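Binding domain (Hc) of Paraclostridial Mosquitocidal Protein 1 (Paraclostridium bifermentans, PDB 6HOX) probably binds receptors on host nerve cells, targeting the mosquitocidal neurotoxin to them. Local coordinates at residues A[27-32]-A[71-76]; A[34-39]-A[44-49]; A[103-108]-A[296-301]; A[150-155]-A[303-308]. All blocks are in the same frame, centred on the assembly; numbering follows the deposited sequence.

Contact 1: A[27-32]-A[71-76]; sequences FSLGVE and SSIIVQ
Phe27 and Val75 meet from opposite directions across the interior of the N-terminal receptor-binding half, a beta sandwich of the concanavalin-like (jelly-roll) kind. Strand 25-32 belongs to the large antiparallel sheet and strand 73-75 to a three-stranded sheet facing it, so the contact spans the gap between layers, and the nearest CA atoms, those of Leu29 and Ile73, stay 10.0 Å apart. Both methyls of Val75 approach the ring obliquely: CG1 is 3.9 Å from Phe27 CE1, and CG2 is 4.1 Å from Phe27 CZ. The ring reaches this far inward because its CG lies trans to the backbone N (chi1 -180°). Two residues along each strand, Leu29 and Ile73 approach tip to tip, with Leu29 CD2 4.2 Å from Ile73 CD1. All four residues are buried. Leu46 of strand 46-48 packs on Phe27, Leu29 and Val75, while Phe207 of strand 205-207 touches Leu29, Ile73 and Val75; Ile63 adds a further apolar neighbour to the Leu29 and Ile73 pair. Away from this filled centre the segments part. Val31 and Ile74 are partly exposed, and Glu32 and Gln76 are exposed, Glu32 forming a salt bridge with Lys37. Ser28, between the two inward residues of its strand, turns its hydroxyl to Asn225 in a hydrogen bond. No hydrogen bond joins the two segments, so the layers are held together here by dispersion and the burial of hydrocarbon surface.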
# COMPACT_ATOMS: atom_id res chain seq x y z
N PHE A 27 21.59 -6.02 8.54
CA PHE A 27 21.10 -6.82 7.43
C PHE A 27 19.97 -6.07 6.73
O PHE A 27 19.10 -5.56 7.39
CB PHE A 27 20.58 -8.17 7.93
CG PHE A 27 20.06 -9.08 6.85
CD1 PHE A 27 20.93 -9.77 6.03
CD2 PHE A 27 18.69 -9.24 6.64
CE1 PHE A 27 20.45 -10.60 5.03
CE2 PHE A 27 18.21 -10.08 5.65
CZ PHE A 27 19.09 -10.75 4.84
N SER A 28 19.99 -6.06 5.39
CA SER A 28 18.92 -5.43 4.62
C SER A 28 18.73 -6.18 3.30
O SER A 28 19.55 -6.07 2.40
CB SER A 28 19.19 -3.98 4.39
OG SER A 28 18.16 -3.40 3.61
N LEU A 29 17.60 -6.88 3.19
CA LEU A 29 17.35 -7.73 2.05
C LEU A 29 16.56 -6.93 1.01
O LEU A 29 15.47 -6.43 1.30
CB LEU A 29 16.56 -8.96 2.49
CG LEU A 29 16.17 -9.94 1.40
CD1 LEU A 29 17.39 -10.65 0.83
CD2 LEU A 29 15.16 -10.95 1.92
N GLY A 30 17.11 -6.86 -0.21
CA GLY A 30 16.46 -6.16 -1.30
C GLY A 30 17.07 -6.53 -2.63
O GLY A 30 17.83 -7.51 -2.73
N VAL A 31 16.74 -5.74 -3.65
CA VAL A 31 17.19 -5.96 -5.00
C VAL A 31 18.10 -4.79 -5.36
O VAL A 31 17.74 -3.66 -5.13
CB VAL A 31 16.02 -6.05 -6.00
CG1 VAL A 31 16.51 -6.11 -7.44
CG2 VAL A 31 15.11 -7.21 -5.68
N GLU A 32 19.24 -5.09 -5.98
CA GLU A 32 20.06 -4.06 -6.57
C GLU A 32 20.67 -4.58 -7.86
O GLU A 32 21.22 -5.67 -7.87
CB GLU A 32 21.15 -3.64 -5.59
CG GLU A 32 21.83 -2.34 -5.97
CD GLU A 32 23.20 -2.25 -5.34
OE1 GLU A 32 23.40 -1.34 -4.49
OE2 GLU A 32 24.04 -3.11 -5.66
N SER A 71 11.08 -21.61 -4.26
CA SER A 71 10.91 -20.19 -4.00
C SER A 71 11.23 -19.90 -2.53
O SER A 71 10.34 -19.73 -1.71
CB SER A 71 9.51 -19.76 -4.39
OG SER A 71 9.48 -18.36 -4.65
N SER A 72 12.53 -19.83 -2.22
CA SER A 72 12.98 -19.57 -0.88
C SER A 72 14.35 -18.88 -0.91
O SER A 72 15.09 -19.01 -1.91
CB SER A 72 13.07 -20.84 -0.09
OG SER A 72 14.15 -21.63 -0.58
N ILE A 73 14.64 -18.14 0.17
CA ILE A 73 15.91 -17.54 0.47
C ILE A 73 16.34 -18.01 1.86
O ILE A 73 15.56 -17.92 2.83
CB ILE A 73 15.85 -16.00 0.39
CG1 ILE A 73 15.23 -15.51 -0.90
CG2 ILE A 73 17.23 -15.38 0.61
CD1 ILE A 73 14.92 -14.02 -0.89
N ILE A 74 17.57 -18.51 1.94
CA ILE A 74 18.18 -19.02 3.16
C ILE A 74 19.36 -18.12 3.51
O ILE A 74 20.25 -17.87 2.69
CB ILE A 74 18.61 -20.48 2.95
CG1 ILE A 74 17.42 -21.31 2.44
CG2 ILE A 74 19.26 -21.04 4.20
CD1 ILE A 74 17.50 -22.80 2.69
N VAL A 75 19.36 -17.63 4.74
CA VAL A 75 20.38 -16.76 5.24
C VAL A 75 20.98 -17.43 6.47
O VAL A 75 20.29 -17.62 7.48
CB VAL A 75 19.79 -15.38 5.59
CG1 VAL A 75 20.88 -14.40 6.00
CG2 VAL A 75 18.95 -14.83 4.44
N GLN A 76 22.25 -17.83 6.36
CA GLN A 76 23.03 -18.29 7.49
C GLN A 76 23.25 -17.09 8.41
O GLN A 76 23.58 -16.01 7.94
CB GLN A 76 24.38 -18.89 7.05
CG GLN A 76 24.27 -20.15 6.20
CD GLN A 76 23.37 -21.20 6.80
OE1 GLN A 76 23.52 -21.60 7.96
NE2 GLN A 76 22.42 -21.67 6.00

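Contact 2: A[34-39]-A[44-49]; sequences DKIKDL and TNLEVK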
# COMPACT_ATOMS: atom_id res chain seq x y z
N ASP A 34 19.42 -5.91 -10.57
CA ASP A 34 18.85 -7.18 -11.05
C ASP A 34 19.19 -8.36 -10.15
O ASP A 34 18.96 -9.48 -10.57
CB ASP A 34 19.38 -7.59 -12.43
CG ASP A 34 19.10 -6.59 -13.54
OD1 ASP A 34 18.12 -5.81 -13.39
OD2 ASP A 34 19.86 -6.61 -14.54
N LYS A 35 19.74 -8.13 -8.95
CA LYS A 35 20.12 -9.23 -8.05
C LYS A 35 19.62 -8.93 -6.63
O LYS A 35 19.64 -7.80 -6.19
CB LYS A 35 21.64 -9.41 -7.97
CG LYS A 35 22.26 -10.37 -8.97
CD LYS A 35 23.61 -10.88 -8.51
CE LYS A 35 23.52 -12.11 -7.63
NZ LYS A 35 23.55 -13.36 -8.44
N ILE A 36 19.26 -10.00 -5.94
CA ILE A 36 18.90 -10.00 -4.54
C ILE A 36 20.20 -10.05 -3.72
O ILE A 36 21.05 -10.92 -3.94
CB ILE A 36 17.93 -11.17 -4.27
CG1 ILE A 36 16.65 -11.00 -5.07
CG2 ILE A 36 17.66 -11.34 -2.77
CD1 ILE A 36 15.87 -12.27 -5.32
N LYS A 37 20.37 -9.08 -2.83
CA LYS A 37 21.58 -8.90 -2.03
C LYS A 37 21.22 -8.43 -0.62
O LYS A 37 20.11 -7.97 -0.37
CB LYS A 37 22.50 -7.81 -2.61
CG LYS A 37 22.76 -7.88 -4.10
CD LYS A 37 23.69 -6.78 -4.58
CE LYS A 37 23.84 -6.73 -6.08
NZ LYS A 37 24.56 -5.52 -6.52
N ASP A 38 22.20 -8.53 0.28
CA ASP A 38 22.21 -7.78 1.51
C ASP A 38 22.70 -6.37 1.17
O ASP A 38 23.82 -6.19 0.71
CB ASP A 38 23.07 -8.48 2.56
CG ASP A 38 23.38 -7.64 3.78
OD1 ASP A 38 22.61 -6.70 4.04
OD2 ASP A 38 24.39 -7.95 4.48
N LEU A 39 21.84 -5.38 1.36
CA LEU A 39 22.11 -4.01 0.96
C LEU A 39 22.81 -3.24 2.08
O LEU A 39 23.17 -2.11 1.88
CB LEU A 39 20.79 -3.33 0.62
CG LEU A 39 19.97 -3.93 -0.52
CD1 LEU A 39 18.68 -3.15 -0.70
CD2 LEU A 39 20.76 -3.92 -1.82
N THR A 44 26.29 -10.13 3.77
CA THR A 44 25.78 -11.37 4.37
C THR A 44 25.55 -12.41 3.29
O THR A 44 25.00 -12.08 2.24
CB THR A 44 24.44 -11.17 5.08
OG1 THR A 44 24.53 -10.03 5.94
CG2 THR A 44 24.02 -12.40 5.87
N ASN A 45 25.89 -13.67 3.57
CA ASN A 45 25.76 -14.73 2.58
C ASN A 45 24.30 -15.20 2.48
O ASN A 45 23.72 -15.64 3.46
CB ASN A 45 26.67 -15.91 2.90
CG ASN A 45 26.72 -16.89 1.75
OD1 ASN A 45 26.36 -18.06 1.93
ND2 ASN A 45 27.12 -16.43 0.58
N LEU A 46 23.74 -15.11 1.28
CA LEU A 46 22.37 -15.53 0.96
C LEU A 46 22.43 -16.69 -0.03
O LEU A 46 23.25 -16.68 -0.94
CB LEU A 46 21.58 -14.42 0.25
CG LEU A 46 21.80 -12.99 0.70
CD1 LEU A 46 21.10 -12.05 -0.26
CD2 LEU A 46 21.27 -12.77 2.10
N GLU A 47 21.46 -17.58 0.08
CA GLU A 47 21.18 -18.53 -0.96
C GLU A 47 19.77 -18.26 -1.48
O GLU A 47 18.78 -18.52 -0.81
CB GLU A 47 21.36 -19.96 -0.43
CG GLU A 47 21.35 -21.02 -1.53
CD GLU A 47 21.21 -22.44 -1.02
OE1 GLU A 47 22.18 -22.91 -0.38
OE2 GLU A 47 20.12 -23.06 -1.21
N VAL A 48 19.70 -17.70 -2.70
CA VAL A 48 18.45 -17.40 -3.35
C VAL A 48 18.17 -18.52 -4.36
O VAL A 48 18.91 -18.67 -5.33
CB VAL A 48 18.50 -16.04 -4.06
CG1 VAL A 48 17.18 -15.73 -4.76
CG2 VAL A 48 18.90 -14.93 -3.11
N LYS A 49 17.10 -19.27 -4.13
CA LYS A 49 16.78 -20.39 -5.00
C LYS A 49 16.08 -19.89 -6.26
O LYS A 49 15.60 -18.75 -6.32
CB LYS A 49 15.99 -21.43 -4.21
CG LYS A 49 16.75 -22.06 -3.05
CD LYS A 49 16.10 -23.34 -2.56
CE LYS A 49 16.29 -24.52 -3.48
NZ LYS A 49 17.72 -24.92 -3.57
O HOH W 1 24.69 -10.04 -0.24
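Asp38 holds its CG trans to the backbone N (chi1 168°), and Thr44 sets OG1 opposite its own carbonyl carbon, beside its N; these two torsions bring carboxylate and hydroxyl together at the closed end of a beta-arch. Strands 35-38 and 46-48 run roughly antiparallel but belong to different sheets of the sandwich, with axes 8.3 Å apart, so side chains rather than backbone pairing fill the space between. Asp38 OD2 takes two bonds from one residue. Thr44 N donates nearly straight (162°) to the anti lone pair over 3.0 Å, and Thr44 OG1 donates over a short 2.5 Å from 52° above the carboxylate plane. Asp38 OD1 accepts from Ser28 N and is also hydrogen-bonded to Ser40 OG, so both oxygens are tied and the carboxylate cannot easily rotate. Its charge is probably stabilised by these bonds. Farther from the turn the chemistry becomes apolar: Ile36 and Val48 cross obliquely, with Ile36 CD1 3.7 Å from Val48 CG1, and Leu46 lays CD1 against the backbone, 3.6 Å from Lys37 C. One water bridges the two backbones, accepting from Asp38 N at 3.0 Å and donating to Thr44 O at 3.2 Å.

Contact 3: A[103-108]-A[296-301]; sequences NDFIDL and FNVSSF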
# COMPACT_ATOMS: atom_id res chain seq x y z
N ASN A 103 -9.79 -18.53 -2.25
CA ASN A 103 -8.71 -19.53 -2.21
C ASN A 103 -8.01 -19.55 -0.85
O ASN A 103 -7.53 -20.61 -0.44
CB ASN A 103 -7.66 -19.34 -3.30
CG ASN A 103 -8.26 -19.35 -4.69
OD1 ASN A 103 -9.14 -18.55 -4.99
ND2 ASN A 103 -7.77 -20.24 -5.54
N ASP A 104 -7.97 -18.39 -0.16
CA ASP A 104 -7.34 -18.26 1.14
C ASP A 104 -8.10 -18.98 2.26
O ASP A 104 -7.55 -19.16 3.35
CB ASP A 104 -7.21 -16.81 1.58
CG ASP A 104 -6.24 -15.98 0.76
OD1 ASP A 104 -5.26 -16.57 0.21
OD2 ASP A 104 -6.46 -14.75 0.70
N PHE A 105 -9.37 -19.35 2.02
CA PHE A 105 -10.23 -19.88 3.09
C PHE A 105 -9.88 -21.35 3.35
O PHE A 105 -10.21 -21.89 4.41
CB PHE A 105 -11.70 -19.62 2.78
CG PHE A 105 -12.21 -18.28 3.27
CD1 PHE A 105 -11.87 -17.11 2.63
CD2 PHE A 105 -13.02 -18.20 4.40
CE1 PHE A 105 -12.33 -15.88 3.09
CE2 PHE A 105 -13.49 -16.97 4.86
CZ PHE A 105 -13.14 -15.81 4.20
N ILE A 106 -9.16 -21.98 2.42
CA ILE A 106 -8.61 -23.32 2.61
C ILE A 106 -7.59 -23.30 3.75
O ILE A 106 -7.26 -24.34 4.28
CB ILE A 106 -7.99 -23.88 1.31
CG1 ILE A 106 -7.80 -25.39 1.40
CG2 ILE A 106 -6.68 -23.19 0.98
CD1 ILE A 106 -7.19 -26.02 0.17
N ASP A 107 -7.10 -22.11 4.12
CA ASP A 107 -6.12 -21.92 5.18
C ASP A 107 -6.76 -21.20 6.37
O ASP A 107 -6.05 -20.64 7.21
CB ASP A 107 -4.92 -21.14 4.66
CG ASP A 107 -4.09 -21.94 3.68
OD1 ASP A 107 -3.87 -23.14 3.97
OD2 ASP A 107 -3.68 -21.36 2.65
N LEU A 108 -8.09 -21.24 6.47
CA LEU A 108 -8.81 -20.57 7.54
C LEU A 108 -8.32 -21.16 8.87
O LEU A 108 -8.23 -22.37 9.02
CB LEU A 108 -10.31 -20.79 7.33
CG LEU A 108 -11.26 -20.12 8.33
CD1 LEU A 108 -10.79 -18.73 8.72
CD2 LEU A 108 -12.67 -20.04 7.77
N PHE A 296 -18.76 -6.95 -3.61
CA PHE A 296 -18.99 -8.38 -3.68
C PHE A 296 -18.67 -8.99 -2.32
O PHE A 296 -18.11 -8.34 -1.42
CB PHE A 296 -18.17 -9.04 -4.80
CG PHE A 296 -16.68 -8.89 -4.71
CD1 PHE A 296 -16.04 -7.76 -5.21
CD2 PHE A 296 -15.89 -9.88 -4.14
CE1 PHE A 296 -14.66 -7.63 -5.15
CE2 PHE A 296 -14.51 -9.74 -4.06
CZ PHE A 296 -13.90 -8.61 -4.56
N ASN A 297 -19.06 -10.26 -2.18
CA ASN A 297 -18.92 -11.01 -0.95
C ASN A 297 -17.80 -12.02 -1.12
O ASN A 297 -17.77 -12.77 -2.09
CB ASN A 297 -20.24 -11.70 -0.57
CG ASN A 297 -21.17 -10.79 0.19
OD1 ASN A 297 -20.89 -10.42 1.33
ND2 ASN A 297 -22.27 -10.41 -0.44
N VAL A 298 -16.87 -12.03 -0.16
CA VAL A 298 -15.87 -13.09 -0.09
C VAL A 298 -16.39 -14.16 0.87
O VAL A 298 -16.28 -15.35 0.60
CB VAL A 298 -14.48 -12.54 0.29
CG1 VAL A 298 -13.59 -13.60 0.92
CG2 VAL A 298 -13.80 -11.94 -0.92
N SER A 299 -16.97 -13.71 1.98
CA SER A 299 -17.91 -14.47 2.78
C SER A 299 -19.16 -13.61 3.01
O SER A 299 -19.21 -12.45 2.59
CB SER A 299 -17.30 -14.90 4.09
OG SER A 299 -16.92 -13.76 4.85
N SER A 300 -20.16 -14.18 3.68
CA SER A 300 -21.38 -13.44 4.04
C SER A 300 -21.05 -12.26 4.97
O SER A 300 -21.76 -11.27 4.97
CB SER A 300 -22.41 -14.36 4.64
OG SER A 300 -21.82 -15.32 5.50
N PHE A 301 -19.94 -12.34 5.71
CA PHE A 301 -19.59 -11.35 6.71
C PHE A 301 -18.59 -10.31 6.19
O PHE A 301 -18.31 -9.35 6.91
CB PHE A 301 -19.01 -12.03 7.96
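Phe105 points its ring at the hairpin bend 298-301, where CE1 comes within 3.4 Å of Val298 CG1, a close approach for two carbons. The ring and the valine branch are inclined to one another, and the same methyl lies 4.0 Å from Phe105 CZ. Just beyond, Phe105 CZ is 4.3 Å from Ser299 CB, so the serine offers its carbon to the ring. With Val298 CG1 trans to the backbone N (chi1 156°), it is this methyl that meets the ring.

Further out, Phe105 is carried by a 3-10 turn, braced by Asp107 N to Asp104 O (3.1 Å) and Leu108 N to Phe105 O (3.0 Å). Asp107 fixes the turn to the adjoining loop, its two carboxylate oxygens accepting from Arg213 N and Asn214 N, while Asp104 accepts from Asn101 N. Opposite, the chain turns a corner at Val298 between strands 295-297 and 302-305, and Val298 also packs on Ile304. The contact thus joins a loop of the N-terminal receptor-binding half to a hairpin of the C-terminal half. No hydrogen bond crosses it; all three residues remain partly exposed, and this small surface patch of the interface rests on van der Waals contact alone.

Contact 4: A[150-155]-A[303-308]; sequences LTFSNS and LIPYLY
At the interface between the two receptor-binding halves, the aromatic side chain of Phe152 in the one-turn helix 152-155 packs against Ile304 and Pro305 in the outgoing strand of the hairpin formed by strands 295-297 and 302-305. This pairs the jelly-roll half with the C-terminal, trefoil-family half. Phe152 carries the contact alone on its side: with CG trans to the backbone N (chi1 -170°), the ring projects from the helix toward the strand. Ile304 crosses it at about a right angle and covers one face, its CD1 lying 4.1 Å above the ring plane, offset toward the rim, and its CG1 4.0 Å from Phe152 CE1. Pro305 instead meets the ring at its edge, CD being 4.1 Å from Phe152 CE1. The backbone contributes too, for Leu303 O approaches Phe152 CE1 obliquely at 3.6 Å. The ring also stacks on Phe156, and Ile304 touches Arg99, so the aromatic is set among residues from both halves. Beyond the strand, Glu446, the C-terminal residue, accepts through OE1 from Leu307 N and through OE2 from Tyr308 N. The helix bearing Phe152 starts at Thr151, its N-cap residue, whose carbonyl O accepts from Ser155 N at 3.0 Å. On the same turn, Thr151 OG1 donates to Asn154 OD1 over 2.8 Å, arriving 38° above the carbonyl plane.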
# COMPACT_ATOMS: atom_id res chain seq x y z
N LEU A 150 -6.94 -7.23 12.95
CA LEU A 150 -7.58 -6.28 12.06
C LEU A 150 -8.69 -7.00 11.29
O LEU A 150 -8.61 -8.21 11.06
CB LEU A 150 -6.53 -5.70 11.11
CG LEU A 150 -5.45 -4.87 11.80
CD1 LEU A 150 -4.13 -4.95 11.07
CD2 LEU A 150 -5.87 -3.43 11.91
N THR A 151 -9.74 -6.24 10.94
CA THR A 151 -10.88 -6.72 10.17
C THR A 151 -10.95 -5.90 8.89
O THR A 151 -10.65 -4.71 8.91
CB THR A 151 -12.20 -6.55 10.93
OG1 THR A 151 -12.42 -5.14 11.00
CG2 THR A 151 -12.20 -7.17 12.31
N PHE A 152 -11.34 -6.55 7.79
CA PHE A 152 -11.36 -5.90 6.50
C PHE A 152 -12.22 -4.63 6.58
O PHE A 152 -11.75 -3.55 6.23
CB PHE A 152 -11.83 -6.87 5.42
CG PHE A 152 -11.66 -6.32 4.03
CD1 PHE A 152 -12.65 -5.55 3.45
CD2 PHE A 152 -10.49 -6.56 3.31
CE1 PHE A 152 -12.48 -5.05 2.16
CE2 PHE A 152 -10.33 -6.04 2.03
CZ PHE A 152 -11.33 -5.29 1.46
N SER A 153 -13.44 -4.76 7.11
CA SER A 153 -14.45 -3.68 7.15
C SER A 153 -13.89 -2.39 7.75
O SER A 153 -14.14 -1.31 7.24
CB SER A 153 -15.67 -4.11 7.92
OG SER A 153 -16.18 -5.34 7.43
N ASN A 154 -13.13 -2.52 8.85
CA ASN A 154 -12.74 -1.39 9.68
C ASN A 154 -11.34 -0.87 9.30
O ASN A 154 -11.05 0.30 9.52
CB ASN A 154 -12.82 -1.77 11.16
CG ASN A 154 -14.18 -2.34 11.52
OD1 ASN A 154 -14.27 -3.42 12.10
ND2 ASN A 154 -15.24 -1.63 11.17
N SER A 155 -10.47 -1.73 8.75
CA SER A 155 -9.04 -1.40 8.55
C SER A 155 -8.59 -1.58 7.10
O SER A 155 -7.39 -1.43 6.84
CB SER A 155 -8.15 -2.24 9.47
OG SER A 155 -8.13 -1.71 10.79
N LEU A 303 -17.71 -7.77 2.92
CA LEU A 303 -17.99 -7.06 1.68
C LEU A 303 -16.70 -6.41 1.16
O LEU A 303 -16.04 -5.69 1.87
CB LEU A 303 -19.05 -5.99 1.94
CG LEU A 303 -20.50 -6.43 1.76
CD1 LEU A 303 -20.89 -7.47 2.81
CD2 LEU A 303 -21.43 -5.24 1.83
N ILE A 304 -16.39 -6.63 -0.12
CA ILE A 304 -15.22 -6.05 -0.75
C ILE A 304 -15.69 -5.13 -1.88
O ILE A 304 -16.57 -5.51 -2.65
CB ILE A 304 -14.28 -7.17 -1.25
CG1 ILE A 304 -13.90 -8.09 -0.09
CG2 ILE A 304 -13.07 -6.59 -1.98
CD1 ILE A 304 -12.61 -8.83 -0.28
N PRO A 305 -15.13 -3.90 -2.00
CA PRO A 305 -15.49 -3.01 -3.10
C PRO A 305 -14.86 -3.50 -4.40
O PRO A 305 -13.72 -3.99 -4.40
CB PRO A 305 -14.86 -1.67 -2.70
CG PRO A 305 -13.64 -2.10 -1.90
CD PRO A 305 -14.11 -3.31 -1.12
N TYR A 306 -15.62 -3.37 -5.48
CA TYR A 306 -15.07 -3.54 -6.80
C TYR A 306 -14.15 -2.35 -7.10
O TYR A 306 -14.49 -1.21 -6.80
CB TYR A 306 -16.18 -3.59 -7.86
CG TYR A 306 -16.88 -4.92 -7.98
CD1 TYR A 306 -16.36 -5.92 -8.78
CD2 TYR A 306 -18.06 -5.17 -7.30
CE1 TYR A 306 -16.99 -7.15 -8.88
CE2 TYR A 306 -18.72 -6.38 -7.40
CZ TYR A 306 -18.18 -7.38 -8.20
OH TYR A 306 -18.80 -8.59 -8.29
N LEU A 307 -12.99 -2.63 -7.72
CA LEU A 307 -12.08 -1.58 -8.20
C LEU A 307 -12.01 -1.55 -9.72
O LEU A 307 -11.74 -0.49 -10.29
CB LEU A 307 -10.66 -1.83 -7.66
CG LEU A 307 -10.52 -1.95 -6.14
CD1 LEU A 307 -9.07 -2.18 -5.78
CD2 LEU A 307 -11.05 -0.72 -5.43
N TYR A 308 -12.18 -2.71 -10.38
CA TYR A 308 -11.97 -2.83 -11.83
C TYR A 308 -13.32 -2.74 -12.59
O TYR A 308 -13.35 -2.26 -13.73
CB TYR A 308 -11.27 -4.14 -12.19
CG TYR A 308 -10.02 -4.55 -11.43
CD1 TYR A 308 -9.16 -3.63 -10.85
CD2 TYR A 308 -9.68 -5.89 -11.34
CE1 TYR A 308 -8.01 -4.04 -10.17
CE2 TYR A 308 -8.54 -6.31 -10.68
CZ TYR A 308 -7.69 -5.39 -10.10
OH TYR A 308 -6.57 -5.84 -9.46

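The four contacts form two clusters. Contacts 1 and 2, with centres 5 Å apart, lie in the N-terminal sandwich, on the same side of the chain's centre. Contact 2 is nested inside the loop that contact 1 closes, and the two are joined directly by Ser28 O to Leu39 N at 2.6 Å, a probable hydrogen bond. Contacts 3 and 4, about 12 Å apart between centres, lie where the two receptor-binding halves meet and use the corner and the second strand of one hairpin, joined by a probable hydrogen bond, Phe296 O to Ile304 N at 2.8 Å. Contacts 1 and 4 lie on opposite sides of the chain's centre, about 32 Å apart between centres. One cluster lies within a single domain, the other joins two.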